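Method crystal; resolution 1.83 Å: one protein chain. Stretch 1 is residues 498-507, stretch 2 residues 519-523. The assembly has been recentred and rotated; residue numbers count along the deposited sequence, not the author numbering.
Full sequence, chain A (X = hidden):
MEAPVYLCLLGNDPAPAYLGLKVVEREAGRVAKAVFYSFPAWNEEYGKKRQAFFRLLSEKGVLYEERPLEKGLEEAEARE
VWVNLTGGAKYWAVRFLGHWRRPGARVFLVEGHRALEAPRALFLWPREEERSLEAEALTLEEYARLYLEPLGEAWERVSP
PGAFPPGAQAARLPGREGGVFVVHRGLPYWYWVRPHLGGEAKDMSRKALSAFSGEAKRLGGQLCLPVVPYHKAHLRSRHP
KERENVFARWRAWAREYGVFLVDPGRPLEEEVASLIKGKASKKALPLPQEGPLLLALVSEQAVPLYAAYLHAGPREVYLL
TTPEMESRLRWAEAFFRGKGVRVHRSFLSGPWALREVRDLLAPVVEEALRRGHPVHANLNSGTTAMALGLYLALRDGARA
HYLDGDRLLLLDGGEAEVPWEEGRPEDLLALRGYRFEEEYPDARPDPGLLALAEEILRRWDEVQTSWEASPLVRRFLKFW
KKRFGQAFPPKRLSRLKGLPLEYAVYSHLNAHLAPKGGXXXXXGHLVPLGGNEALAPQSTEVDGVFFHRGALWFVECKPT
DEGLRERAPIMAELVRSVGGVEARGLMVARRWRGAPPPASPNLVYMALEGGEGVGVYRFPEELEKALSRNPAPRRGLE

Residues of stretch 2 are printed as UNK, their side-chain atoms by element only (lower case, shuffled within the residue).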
# COMPACT_ATOMS: atom_id res chain seq x y z
N GLY A 498 31.55 -1.53 3.61
CA GLY A 498 30.51 -0.62 3.14
C GLY A 498 30.30 0.58 4.04
O GLY A 498 29.62 1.54 3.65
N LEU A 499 30.88 0.55 5.24
CA LEU A 499 30.67 1.58 6.26
C LEU A 499 31.07 3.02 5.86
O LEU A 499 30.36 3.98 6.20
CB LEU A 499 31.33 1.18 7.60
CG LEU A 499 31.04 2.10 8.79
CD1 LEU A 499 29.53 2.31 8.98
CD2 LEU A 499 31.65 1.58 10.08
N PRO A 500 32.20 3.18 5.14
CA PRO A 500 32.55 4.52 4.69
C PRO A 500 31.49 5.18 3.78
O PRO A 500 31.13 6.34 3.99
CB PRO A 500 33.87 4.30 3.93
CG PRO A 500 34.47 3.10 4.58
CD PRO A 500 33.30 2.22 4.94
N LEU A 501 31.01 4.45 2.77
CA LEU A 501 29.97 4.98 1.89
C LEU A 501 28.66 5.23 2.67
O LEU A 501 28.02 6.26 2.49
CB LEU A 501 29.73 4.03 0.73
CG LEU A 501 28.68 4.50 -0.29
CD1 LEU A 501 29.04 5.86 -0.90
CD2 LEU A 501 28.54 3.47 -1.39
N GLU A 502 28.29 4.28 3.53
CA GLU A 502 27.08 4.40 4.37
C GLU A 502 27.12 5.60 5.29
O GLU A 502 26.12 6.29 5.45
CB GLU A 502 26.87 3.16 5.24
CG GLU A 502 26.53 1.91 4.46
CD GLU A 502 26.56 0.67 5.32
OE1 GLU A 502 26.70 0.80 6.56
OE2 GLU A 502 26.42 -0.43 4.74
N TYR A 503 28.28 5.87 5.90
CA TYR A 503 28.40 7.02 6.78
C TYR A 503 28.38 8.34 6.02
O TYR A 503 27.77 9.31 6.48
CB TYR A 503 29.67 6.96 7.63
CG TYR A 503 29.73 8.10 8.60
CD1 TYR A 503 28.86 8.16 9.67
CD2 TYR A 503 30.64 9.15 8.43
CE1 TYR A 503 28.89 9.21 10.57
CE2 TYR A 503 30.68 10.21 9.32
CZ TYR A 503 29.80 10.24 10.39
OH TYR A 503 29.82 11.28 11.29
N ALA A 504 29.03 8.37 4.86
CA ALA A 504 28.99 9.55 3.99
C ALA A 504 27.58 9.82 3.50
O ALA A 504 27.14 10.97 3.44
CB ALA A 504 29.90 9.35 2.79
N VAL A 505 26.88 8.78 3.09
CA VAL A 505 25.53 8.97 2.57
C VAL A 505 24.64 9.50 3.69
O VAL A 505 23.97 10.51 3.51
CB VAL A 505 24.98 7.70 1.91
CG1 VAL A 505 23.47 7.84 1.62
CG2 VAL A 505 25.72 7.44 0.60
N TYR A 506 24.67 8.84 4.85
CA TYR A 506 23.93 9.30 6.02
C TYR A 506 24.24 10.74 6.42
O TYR A 506 23.33 11.50 6.80
CB TYR A 506 24.19 8.38 7.20
CG TYR A 506 23.89 9.02 8.54
CD1 TYR A 506 22.59 9.08 9.04
CD2 TYR A 506 24.91 9.58 9.32
CE1 TYR A 506 22.31 9.67 10.27
CE2 TYR A 506 24.64 10.15 10.55
CZ TYR A 506 23.35 10.20 11.01
OH TYR A 506 23.09 10.78 12.23
N SER A 507 25.51 11.12 6.35
CA SER A 507 25.90 12.46 6.77
C SER A 507 25.31 13.51 5.86
O SER A 507 24.76 14.49 6.33
CB SER A 507 27.44 12.61 6.85
OG SER A 507 27.97 11.78 7.88
N UNK A 519 14.12 13.15 9.07
CA UNK A 519 14.95 12.34 9.96
C UNK A 519 15.68 11.26 9.15
O UNK A 519 15.04 10.52 8.39
n UNK A 519 14.04 12.47 14.54
c UNK A 519 14.61 12.59 13.34
c UNK A 519 14.08 11.69 11.03
o UNK A 519 15.84 12.64 13.18
c UNK A 519 13.66 12.64 12.14
N UNK A 520 17.01 11.19 9.30
CA UNK A 520 17.84 10.16 8.64
C UNK A 520 18.49 9.23 9.66
O UNK A 520 18.78 9.63 10.79
c UNK A 520 18.89 10.80 7.76
N UNK A 521 18.67 7.98 9.25
CA UNK A 521 19.26 6.95 10.08
C UNK A 521 20.21 6.11 9.24
O UNK A 521 20.04 5.99 8.01
n UNK A 521 16.73 9.72 13.09
c UNK A 521 17.51 6.98 12.85
c UNK A 521 17.09 6.65 11.43
c UNK A 521 16.02 8.77 13.69
c UNK A 521 18.21 6.00 10.64
n UNK A 521 16.37 7.49 13.61
n UNK A 521 14.96 9.11 14.41
N UNK A 522 21.17 5.49 9.92
CA UNK A 522 22.06 4.54 9.25
C UNK A 522 21.32 3.23 9.15
O UNK A 522 20.11 3.17 9.38
se UNK A 522 26.03 5.57 10.20
c UNK A 522 24.10 5.82 9.74
c UNK A 522 26.42 4.53 8.60
c UNK A 522 23.38 4.52 10.03
N UNK A 523 22.04 2.18 8.76
CA UNK A 523 21.47 0.90 8.42
C UNK A 523 21.15 -0.03 9.57
O UNK A 523 21.38 0.27 10.74
O HOH W 1 24.51 1.76 7.57

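Position 519 opens the strand with five side-chain atoms beyond CA: three carbons in a row, the third carrying one oxygen and one nitrogen. A chain of that length ending in a planar amide is glutamine, Q519. It makes no contact with stretch 1; its side chain's nearest approach is 7.5 Å, from Q519 OE1 to Y506 OH. A polar amide suits this partly exposed place, where it can serve its own strand instead of the helix.

Position 520 has a single side-chain carbon, CB, with nothing beyond it, and is therefore alanine, A520. The CA-to-CB bond points toward the helix, and CB lies 4.3 Å from CD1 of Y506. The backbone contributes as well: A520 O sits 3.6 Å from CE1 of Y506, at the edge of the ring and near its plane. A small apolar side chain suits a buried site facing the helix, with the Y506 ring beside it.

At position 521 three carbons lead to a nitrogen, then to a carbon carrying two more nitrogens. This guanidinium pattern belongs to arginine, R521. Its CA-to-CB bond points away from the helix, so its part in the contact falls to the backbone, with R521 C 3.8 Å from Y506 CD1. The long side chain folds back along its own strand: NH1 donates to Q519 OE1 at 3.1 Å, almost in line, and also to A520 O, again with 3.1 Å between NH1 and the acceptor. NE and NH2 are satisfied elsewhere in the structure, so the charged group has partners without entering the apolar interface.

Position 522 has an unbranched side chain of two carbons, a selenium and a terminal carbon. Selenium in place of sulfur in an unbranched chain, a selenoether, identifies selenomethionine, M522. Its CA-to-CB bond points sideways, but the m, t, p conformation brings the end of the chain nearer the helix. CG lies over one face of Y506, 3.8 Å from the ring centroid in a CH-pi contact and 3.4 Å from the tyrosine's own CG. SE reaches the edge of the Y503 ring, 3.9 Å from CD1, while CE lies 3.5 Å from E502 C and 3.8 Å from L499 CD1. A long, flexible, apolar chain suits a path that touches two aromatic rings, the helix backbone and a leucine.

Position 523 has no side-chain atoms and is glycine, G523. Its backbone N donates to a water 2.8 Å from that N; the same water donates to E502 OE1, with 2.6 Å between its oxygen and OE1, and so bridges strand and helix. Glycine suits the place, because a CB here would come about 2.6 Å from the oxygen of that water, too close for a carbon.

The helix and strand run nearly antiparallel, at 176°, and their axes approach to 8.3 Å. No direct hydrogen bond crosses between them. Packing carries the contact, with Y506 and M522 at its centre: the tyrosine ring meets A520 at its edge and M522 over one face, and the selenomethionine continues to L499, E502 and Y503. The water adds a polar link between G523 and E502.

Stretch 2 (519-523) QARMG
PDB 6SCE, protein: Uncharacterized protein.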